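Butyryl-CoA dehydrogenase (Marinomonas mediterranea, PDB 6CXT) belongs to the acyl-CoA dehydrogenase family of flavoproteins and binds flavin-adenine dinucleotide between helical domains and a beta domain. Local coordinates at residues E53-D58 with G102-K107; F47-P52 with L65-I70; D146-N151 with T182-P187. All coordinates share one frame; numbering follows the deposited sequence.

In the fold
Followed from the N terminus, the chain lays down three contacts in the three-domain architecture of an acyl-CoA dehydrogenase. The loop leaving helix 35-44 supplies first 47-52 and then 53-58. Contact 2 closes a short loop, bringing 47-52 against helix 64-77. Contact 1 spans a longer, mostly helical excursion to the start of helix 104-114, and because its segments alternate with those of contact 2 the two closures cross; Ala56 packs on Ile51 where they meet. Contact 3 follows in series within the middle domain, joining two beta sheets. It touches contact 1 through Leu106 and Val185, but lies about 13 Å from contact 2 between nearest atoms.

Contact 1: residues E53-D58 with G102-K107; sequences EKYAKD and GSETLK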
loop_
_atom_site.group_PDB
_atom_site.type_symbol
_atom_site.label_atom_id
_atom_site.label_comp_id
_atom_site.label_asym_id
_atom_site.label_seq_id
_atom_site.Cartn_x
_atom_site.Cartn_y
_atom_site.Cartn_z
ATOM N N GLU B 53 11.465 -28.406 34.247
ATOM C CA GLU B 53 12.198 -28.569 35.511
ATOM C C GLU B 53 13.159 -29.775 35.517
ATOM O O GLU B 53 14.233 -29.701 36.102
ATOM C CB GLU B 53 11.234 -28.649 36.692
ATOM C CG GLU B 53 11.917 -28.310 38.009
ATOM C CD GLU B 53 10.955 -28.048 39.151
ATOM O OE1 GLU B 53 9.743 -27.834 38.912
ATOM O OE2 GLU B 53 11.428 -28.050 40.308
ATOM N N LYS B 54 12.773 -30.859 34.847
ATOM C CA LYS B 54 13.616 -32.047 34.660
ATOM C C LYS B 54 15.047 -31.696 34.226
ATOM O O LYS B 54 16.015 -32.411 34.562
ATOM C CB LYS B 54 12.969 -32.958 33.611
ATOM C CG LYS B 54 13.547 -34.362 33.504
ATOM C CD LYS B 54 13.079 -35.048 32.226
ATOM C CE LYS B 54 13.312 -36.562 32.214
ATOM N NZ LYS B 54 14.689 -37.005 32.583
ATOM N N TYR B 55 15.190 -30.602 33.472
ATOM C CA TYR B 55 16.511 -30.236 32.935
ATOM C C TYR B 55 17.145 -28.998 33.513
ATOM O O TYR B 55 18.325 -28.799 33.302
ATOM C CB TYR B 55 16.519 -30.176 31.411
ATOM C CG TYR B 55 16.150 -31.475 30.779
ATOM C CD1 TYR B 55 17.041 -32.565 30.774
ATOM C CD2 TYR B 55 14.896 -31.637 30.201
ATOM C CE1 TYR B 55 16.682 -33.775 30.180
ATOM C CE2 TYR B 55 14.529 -32.826 29.608
ATOM C CZ TYR B 55 15.414 -33.897 29.614
ATOM O OH TYR B 55 15.008 -35.055 28.999
ATOM N N ALA B 56 16.385 -28.188 34.250
ATOM C CA ALA B 56 16.920 -26.979 34.846
ATOM C C ALA B 56 16.082 -26.626 36.041
ATOM O O ALA B 56 14.850 -26.552 35.938
ATOM C CB ALA B 56 16.899 -25.838 33.825
ATOM N N LYS B 57 16.756 -26.369 37.162
ATOM C CA LYS B 57 16.124 -26.360 38.480
ATOM C C LYS B 57 14.982 -25.356 38.612
ATOM O O LYS B 57 13.950 -25.658 39.240
ATOM C CB LYS B 57 17.158 -26.202 39.614
ATOM C CG LYS B 57 17.655 -24.787 39.841
ATOM C CD LYS B 57 18.200 -24.548 41.244
ATOM C CE LYS B 57 19.719 -24.404 41.236
ATOM N NZ LYS B 57 20.144 -23.384 42.243
ATOM N N ASP B 58 15.144 -24.178 38.022
ATOM C CA ASP B 58 14.049 -23.221 38.034
ATOM C C ASP B 58 13.421 -23.011 36.635
ATOM O O ASP B 58 12.659 -22.050 36.458
ATOM C CB ASP B 58 14.437 -21.901 38.726
ATOM C CG ASP B 58 14.877 -22.102 40.176
ATOM O OD1 ASP B 58 14.033 -22.447 41.027
ATOM O OD2 ASP B 58 16.071 -21.912 40.471
ATOM N N GLY B 102 18.995 -33.200 21.670
ATOM C CA GLY B 102 20.226 -33.561 22.378
ATOM C C GLY B 102 20.044 -34.903 23.116
ATOM O O GLY B 102 18.935 -35.217 23.603
ATOM N N SER B 103 21.139 -35.675 23.226
ATOM C CA SER B 103 21.174 -36.854 24.123
ATOM C C SER B 103 20.774 -36.395 25.536
ATOM O O SER B 103 20.914 -35.208 25.863
ATOM C CB SER B 103 22.600 -37.416 24.165
ATOM O OG SER B 103 23.395 -36.611 25.023
ATOM N N GLU B 104 20.311 -37.316 26.381
ATOM C CA GLU B 104 20.022 -36.995 27.783
ATOM C C GLU B 104 21.213 -36.407 28.534
ATOM O O GLU B 104 21.027 -35.537 29.390
ATOM C CB GLU B 104 19.512 -38.235 28.544
ATOM C CG GLU B 104 18.202 -38.781 28.005
ATOM C CD GLU B 104 17.085 -37.734 27.992
ATOM O OE1 GLU B 104 16.858 -37.106 29.055
ATOM O OE2 GLU B 104 16.438 -37.565 26.925
ATOM N N THR B 105 22.422 -36.878 28.209
ATOM C CA THR B 105 23.638 -36.385 28.859
ATOM C C THR B 105 23.953 -34.935 28.435
ATOM O O THR B 105 24.215 -34.061 29.282
ATOM C CB THR B 105 24.836 -37.386 28.750
ATOM O OG1 THR B 105 25.201 -37.604 27.382
ATOM C CG2 THR B 105 24.418 -38.743 29.347
ATOM N N LEU B 106 23.879 -34.680 27.130
ATOM C CA LEU B 106 24.024 -33.304 26.623
ATOM C C LEU B 106 23.000 -32.328 27.267
ATOM O O LEU B 106 23.393 -31.265 27.797
ATOM C CB LEU B 106 24.035 -33.271 25.085
ATOM C CG LEU B 106 24.635 -31.974 24.490
ATOM C CD1 LEU B 106 26.147 -31.823 24.648
ATOM C CD2 LEU B 106 24.268 -31.871 23.030
ATOM N N LYS B 107 21.729 -32.735 27.328
ATOM C CA LYS B 107 20.706 -31.923 27.980
ATOM C C LYS B 107 20.988 -31.584 29.451
ATOM O O LYS B 107 20.880 -30.416 29.845
ATOM C CB LYS B 107 19.311 -32.504 27.798
ATOM C CG LYS B 107 18.899 -32.570 26.340
ATOM C CD LYS B 107 17.478 -33.032 26.167
ATOM C CE LYS B 107 17.266 -34.443 26.672
ATOM N NZ LYS B 107 16.059 -35.069 26.069
#
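Lys54 and Glu104 open the contact on the solvent-exposed side: Lys54 NZ stands 4.1 Å from Glu104 OE1, too far for a salt bridge, though the charges would attract. The aliphatic part of Lys54 lays CG over the centre of one face of the Tyr55 ring. Tyr55 itself carries most of the contact. Its CG lies anti to the carbonyl carbon (chi1 -60°), which sends the ring toward helix 104-114, where Lys107 CD lies over the opposite face, nearer the edge than the centre; Lys107 CE comes 3.5 Å from Tyr55 CZ. At the end of the ring the phenol oxygen is gripped twice. Tyr55 OH donates to Glu104 OE1 at 2.8 Å, meeting that oxygen's syn lone pair, and Lys107 NZ donates to Tyr55 OH at 3.1 Å. A salt bridge from Lys107 NZ to Glu104 OE2, 2.7 Å long and approaching from above the carboxylate plane, completes a closed polar triangle, with one phenol as both donor and acceptor. The lysine would probably make the phenol a stronger donor to the carboxylate. This network sits on the first turn of helix 104-114, N-capped by Ser103, whose OG accepts from Leu106 N at 2.9 Å. His108, one turn after Glu104 and bonded to its carbonyl oxygen, also bonds to Lys54 O and meets the Tyr55 ring, while Ala56 packs on Ala115 beyond the end of that helix.

Contact 2: residues F47-P52 with L65-I70; sequences FGLPIP and LTTIKI
Apolar packing between Leu49 and Ile70 makes the closest approach here, Leu49 CD1 lying 3.8 Å from Ile70 CG2. The second methyl of the leucine, CD2, reaches Ile70 CD1 at 4.0 Å, so the forked end of Leu49 meets both branches of the isoleucine. With Ile70 CG1 beside the backbone N (chi1 -74°), the CG2 branch is left anti to that N and faces the leucine. Thr67 adds a mixed contact: its OG1 and CG2 both face Leu49 CB, each at 4.0 Å, and Pro50 CB lies 4.2 Å from Thr67 OG1. Leu49 and Pro50 are the two central residues of a type I beta turn from Gly48 to Ile51, closed by Ile51 N to Gly48 O at 3.1 Å; the turn thus presents its corner to one side of helix 64-77 in the N-terminal helical domain. No hydrogen bond joins the two segments. The Thr67 hydroxyl bonds instead to the carbonyl oxygen of Asp63, one helical turn back, which satisfies this polar atom in a buried setting. Backbone bonding ties the turn to the connecting loop, through Gly48 with Ser60 and Leu49 with Phe62. The Phe62 side chain packs on Leu49, Thr67 and Ile70 alike.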
loop_
_atom_site.group_PDB
_atom_site.type_symbol
_atom_site.label_atom_id
_atom_site.label_comp_id
_atom_site.label_asym_id
_atom_site.label_seq_id
_atom_site.Cartn_x
_atom_site.Cartn_y
_atom_site.Cartn_z
ATOM N N PHE B 47 15.057 -16.971 30.199
ATOM C CA PHE B 47 15.703 -18.008 29.407
ATOM C C PHE B 47 15.214 -19.393 29.781
ATOM O O PHE B 47 15.501 -20.356 29.080
ATOM C CB PHE B 47 17.228 -17.973 29.561
ATOM C CG PHE B 47 17.808 -16.608 29.408
ATOM C CD1 PHE B 47 17.665 -15.905 28.206
ATOM C CD2 PHE B 47 18.489 -16.019 30.454
ATOM C CE1 PHE B 47 18.192 -14.655 28.085
ATOM C CE2 PHE B 47 19.026 -14.762 30.319
ATOM C CZ PHE B 47 18.856 -14.072 29.130
ATOM N N GLY B 48 14.485 -19.487 30.880
ATOM C CA GLY B 48 13.961 -20.770 31.304
ATOM C C GLY B 48 12.495 -20.983 31.039
ATOM O O GLY B 48 11.975 -22.023 31.405
ATOM N N LEU B 49 11.804 -20.027 30.398
ATOM C CA LEU B 49 10.332 -20.163 30.262
ATOM C C LEU B 49 9.860 -21.508 29.687
ATOM O O LEU B 49 8.953 -22.109 30.272
ATOM C CB LEU B 49 9.678 -18.982 29.491
ATOM C CG LEU B 49 10.066 -17.581 29.950
ATOM C CD1 LEU B 49 9.633 -16.518 28.926
ATOM C CD2 LEU B 49 9.401 -17.348 31.288
ATOM N N PRO B 50 10.448 -21.983 28.562
ATOM C CA PRO B 50 9.948 -23.231 28.019
ATOM C C PRO B 50 10.794 -24.473 28.411
ATOM O O PRO B 50 10.672 -25.496 27.748
ATOM C CB PRO B 50 10.102 -23.020 26.510
ATOM C CG PRO B 50 11.321 -22.133 26.381
ATOM C CD PRO B 50 11.498 -21.417 27.699
ATOM N N ILE B 51 11.692 -24.349 29.385
ATOM C CA ILE B 51 12.590 -25.490 29.747
ATOM C C ILE B 51 11.908 -26.241 30.905
ATOM O O ILE B 51 11.511 -25.622 31.890
ATOM C CB ILE B 51 14.043 -25.054 30.104
ATOM C CG1 ILE B 51 14.598 -24.107 29.029
ATOM C CG2 ILE B 51 14.980 -26.262 30.286
ATOM C CD1 ILE B 51 14.678 -24.674 27.627
ATOM N N PRO B 52 11.713 -27.565 30.748
ATOM C CA PRO B 52 11.174 -28.408 31.832
ATOM C C PRO B 52 12.076 -28.396 33.068
ATOM O O PRO B 52 13.312 -28.376 32.938
ATOM C CB PRO B 52 11.168 -29.806 31.201
ATOM C CG PRO B 52 11.107 -29.570 29.733
ATOM C CD PRO B 52 11.983 -28.363 29.537
ATOM N N LEU B 65 1.770 -20.882 24.644
ATOM C CA LEU B 65 0.999 -19.663 24.849
ATOM C C LEU B 65 1.407 -18.834 26.032
ATOM O O LEU B 65 1.483 -17.588 25.918
ATOM C CB LEU B 65 -0.520 -19.921 24.920
ATOM C CG LEU B 65 -1.177 -19.947 23.538
ATOM C CD1 LEU B 65 -2.527 -20.655 23.653
ATOM C CD2 LEU B 65 -1.323 -18.526 22.931
ATOM N N THR B 66 1.640 -19.490 27.184
ATOM C CA THR B 66 2.061 -18.763 28.358
ATOM C C THR B 66 3.432 -18.111 28.090
ATOM O O THR B 66 3.677 -16.974 28.515
ATOM C CB THR B 66 2.174 -19.686 29.596
ATOM O OG1 THR B 66 0.898 -20.293 29.828
ATOM C CG2 THR B 66 2.533 -18.873 30.798
ATOM N N THR B 67 4.307 -18.870 27.438
ATOM C CA THR B 67 5.663 -18.398 27.179
ATOM C C THR B 67 5.580 -17.136 26.284
ATOM O O THR B 67 6.200 -16.117 26.600
ATOM C CB THR B 67 6.484 -19.463 26.429
ATOM O OG1 THR B 67 6.751 -20.575 27.285
ATOM C CG2 THR B 67 7.845 -18.893 25.909
ATOM N N ILE B 68 4.826 -17.215 25.173
ATOM C CA ILE B 68 4.768 -16.044 24.262
ATOM C C ILE B 68 4.104 -14.824 24.934
ATOM O O ILE B 68 4.459 -13.672 24.656
ATOM C CB ILE B 68 4.199 -16.351 22.843
ATOM C CG1 ILE B 68 2.752 -16.771 22.846
ATOM C CG2 ILE B 68 5.093 -17.358 22.095
ATOM C CD1 ILE B 68 1.810 -15.596 22.646
ATOM N N LYS B 69 3.136 -15.088 25.817
ATOM C CA LYS B 69 2.447 -13.975 26.490
ATOM C C LYS B 69 3.415 -13.243 27.387
ATOM O O LYS B 69 3.393 -12.008 27.484
ATOM C CB LYS B 69 1.214 -14.480 27.276
ATOM C CG LYS B 69 0.348 -13.402 27.926
ATOM C CD LYS B 69 -0.215 -12.384 26.927
ATOM C CE LYS B 69 -1.317 -11.551 27.580
ATOM N NZ LYS B 69 -1.876 -10.601 26.562
ATOM N N ILE B 70 4.279 -13.995 28.077
ATOM C CA ILE B 70 5.261 -13.330 28.961
ATOM C C ILE B 70 6.266 -12.545 28.094
ATOM O O ILE B 70 6.646 -11.415 28.407
ATOM C CB ILE B 70 5.997 -14.377 29.824
ATOM C CG1 ILE B 70 5.048 -14.872 30.930
ATOM C CG2 ILE B 70 7.326 -13.831 30.399
ATOM C CD1 ILE B 70 5.523 -16.239 31.469
#

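Contact 3: residues D146-N151 with T182-P187; sequences DYYVLN and TAFVVP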
loop_
_atom_site.group_PDB
_atom_site.type_symbol
_atom_site.label_atom_id
_atom_site.label_comp_id
_atom_site.label_asym_id
_atom_site.label_seq_id
_atom_site.Cartn_x
_atom_site.Cartn_y
_atom_site.Cartn_z
ATOM N N ASP B 146 35.543 -41.140 17.022
ATOM C CA ASP B 146 34.492 -40.637 17.912
ATOM C C ASP B 146 34.306 -39.092 17.844
ATOM O O ASP B 146 33.696 -38.505 18.736
ATOM C CB ASP B 146 34.816 -41.007 19.362
ATOM C CG ASP B 146 34.388 -42.432 19.739
ATOM O OD1 ASP B 146 33.931 -43.209 18.870
ATOM O OD2 ASP B 146 34.522 -42.760 20.933
ATOM N N TYR B 147 34.870 -38.460 16.828
ATOM C CA TYR B 147 34.951 -36.975 16.788
ATOM C C TYR B 147 34.538 -36.501 15.425
ATOM O O TYR B 147 34.564 -37.259 14.449
ATOM C CB TYR B 147 36.375 -36.451 17.111
ATOM C CG TYR B 147 36.799 -36.765 18.509
ATOM C CD1 TYR B 147 37.396 -38.024 18.840
ATOM C CD2 TYR B 147 36.595 -35.830 19.533
ATOM C CE1 TYR B 147 37.746 -38.317 20.159
ATOM C CE2 TYR B 147 36.951 -36.116 20.847
ATOM C CZ TYR B 147 37.525 -37.356 21.152
ATOM O OH TYR B 147 37.862 -37.569 22.451
ATOM N N TYR B 148 34.155 -35.223 15.354
ATOM C CA TYR B 148 33.935 -34.589 14.072
ATOM C C TYR B 148 34.852 -33.431 13.969
ATOM O O TYR B 148 35.132 -32.829 14.971
ATOM C CB TYR B 148 32.502 -34.088 13.982
ATOM C CG TYR B 148 31.509 -35.146 13.629
ATOM C CD1 TYR B 148 31.253 -35.464 12.292
ATOM C CD2 TYR B 148 30.813 -35.816 14.629
ATOM C CE1 TYR B 148 30.313 -36.440 11.957
ATOM C CE2 TYR B 148 29.857 -36.774 14.315
ATOM C CZ TYR B 148 29.619 -37.090 12.989
ATOM O OH TYR B 148 28.678 -38.062 12.703
ATOM N N VAL B 149 35.362 -33.185 12.774
ATOM C CA VAL B 149 36.188 -32.034 12.509
ATOM C C VAL B 149 35.335 -31.067 11.665
ATOM O O VAL B 149 34.907 -31.407 10.535
ATOM C CB VAL B 149 37.472 -32.461 11.772
ATOM C CG1 VAL B 149 38.353 -31.288 11.357
ATOM C CG2 VAL B 149 38.266 -33.434 12.673
ATOM N N LEU B 150 35.180 -29.846 12.189
ATOM C CA LEU B 150 34.300 -28.822 11.583
ATOM C C LEU B 150 35.154 -27.746 10.960
ATOM O O LEU B 150 36.146 -27.273 11.567
ATOM C CB LEU B 150 33.365 -28.238 12.635
ATOM C CG LEU B 150 32.007 -28.917 12.824
ATOM C CD1 LEU B 150 32.079 -30.305 13.484
ATOM C CD2 LEU B 150 31.071 -28.004 13.608
ATOM N N ASN B 151 34.799 -27.381 9.733
ATOM C CA ASN B 151 35.536 -26.419 9.037
ATOM C C ASN B 151 34.621 -25.465 8.256
ATOM O O ASN B 151 33.900 -25.915 7.375
ATOM C CB ASN B 151 36.460 -27.130 8.078
ATOM C CG ASN B 151 37.687 -26.335 7.799
ATOM O OD1 ASN B 151 38.551 -26.156 8.667
ATOM N ND2 ASN B 151 37.769 -25.819 6.582
ATOM N N THR B 182 24.166 -31.822 9.284
ATOM C CA THR B 182 24.043 -32.217 10.678
ATOM C C THR B 182 24.234 -31.000 11.597
ATOM O O THR B 182 24.988 -30.089 11.256
ATOM C CB THR B 182 25.152 -33.326 10.990
ATOM O OG1 THR B 182 24.970 -34.437 10.071
ATOM C CG2 THR B 182 25.115 -33.815 12.404
ATOM N N ALA B 183 23.525 -31.022 12.723
ATOM C CA ALA B 183 23.610 -30.002 13.744
ATOM C C ALA B 183 24.561 -30.419 14.853
ATOM O O ALA B 183 24.514 -31.576 15.323
ATOM C CB ALA B 183 22.236 -29.737 14.328
ATOM N N PHE B 184 25.374 -29.466 15.310
ATOM C CA PHE B 184 26.357 -29.721 16.384
ATOM C C PHE B 184 26.330 -28.560 17.374
ATOM O O PHE B 184 26.140 -27.409 16.969
ATOM C CB PHE B 184 27.769 -29.711 15.768
ATOM C CG PHE B 184 28.008 -30.809 14.773
ATOM C CD1 PHE B 184 28.409 -32.095 15.205
ATOM C CD2 PHE B 184 27.872 -30.565 13.405
ATOM C CE1 PHE B 184 28.657 -33.097 14.275
ATOM C CE2 PHE B 184 28.108 -31.570 12.462
ATOM C CZ PHE B 184 28.522 -32.843 12.907
ATOM N N VAL B 185 26.508 -28.856 18.646
ATOM C CA VAL B 185 26.760 -27.831 19.659
ATOM C C VAL B 185 28.269 -27.734 19.793
ATOM O O VAL B 185 28.925 -28.741 20.108
ATOM C CB VAL B 185 26.165 -28.227 21.012
ATOM C CG1 VAL B 185 26.550 -27.214 22.098
ATOM C CG2 VAL B 185 24.652 -28.352 20.922
ATOM N N VAL B 186 28.837 -26.562 19.517
ATOM C CA VAL B 186 30.285 -26.379 19.471
ATOM C C VAL B 186 30.662 -25.465 20.648
ATOM O O VAL B 186 30.331 -24.269 20.622
ATOM C CB VAL B 186 30.753 -25.802 18.140
ATOM C CG1 VAL B 186 32.275 -25.609 18.104
ATOM C CG2 VAL B 186 30.292 -26.682 16.985
ATOM N N PRO B 187 31.337 -25.988 21.658
ATOM C CA PRO B 187 31.728 -25.103 22.746
ATOM C C PRO B 187 32.711 -24.017 22.286
ATOM O O PRO B 187 33.524 -24.241 21.443
ATOM C CB PRO B 187 32.346 -26.049 23.778
ATOM C CG PRO B 187 31.889 -27.399 23.393
ATOM C CD PRO B 187 31.698 -27.377 21.914
#
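Phe184 turns its edge onto the face of Tyr148, a T-shaped pair in which the ring centroids are 4.9 Å apart and the planes meet at 61°, well short of perpendicular. Phe184 CE1 is the leading atom, 3.5 Å from Tyr148 CD2 and nearer the margin of the tyrosine ring than its centre; CZ follows, 3.8 Å from Tyr148 CD1. With its CG anti to the carbonyl carbon, the Phe184 ring is swung to the side of its strand where the tyrosine lies. Leu150 occupies a face of the same phenylalanine. Its CD1 sits 4.1 Å from the ring centroid and only 6° off the normal, a well-centred CH-pi contact. The other methyl, Leu150 CD2, turns to Val186 CG2 at 3.7 Å, the two side chains lying alongside and pointing opposite ways. Thus CD1 is given to the ring face, while CD2 touches both the valine and the ring atom Phe184 CD2.

The arrangement illustrates how two beta sheets can pack face to face within the middle domain of the acyl-CoA dehydrogenase family. Strands 147-151 and 182-187 run almost at right angles (89°), with axes 10.5 Å apart at closest approach, and contribute every second residue to the buried layer: Tyr148 and Leu150 from one, Phe184 and Val186 from the other. Neighbouring strands extend that layer. Ala141 of strand 140-144 touches both Leu150 and Phe184, Ile219 of strand 209-220 packs on Phe184, and Val168 of strand 165-171 meets both Leu150 and Val186. Backbone bonds from Tyr148 to Ile219 and from Leu150 to Cys217 hold the first strand in its antiparallel sheet.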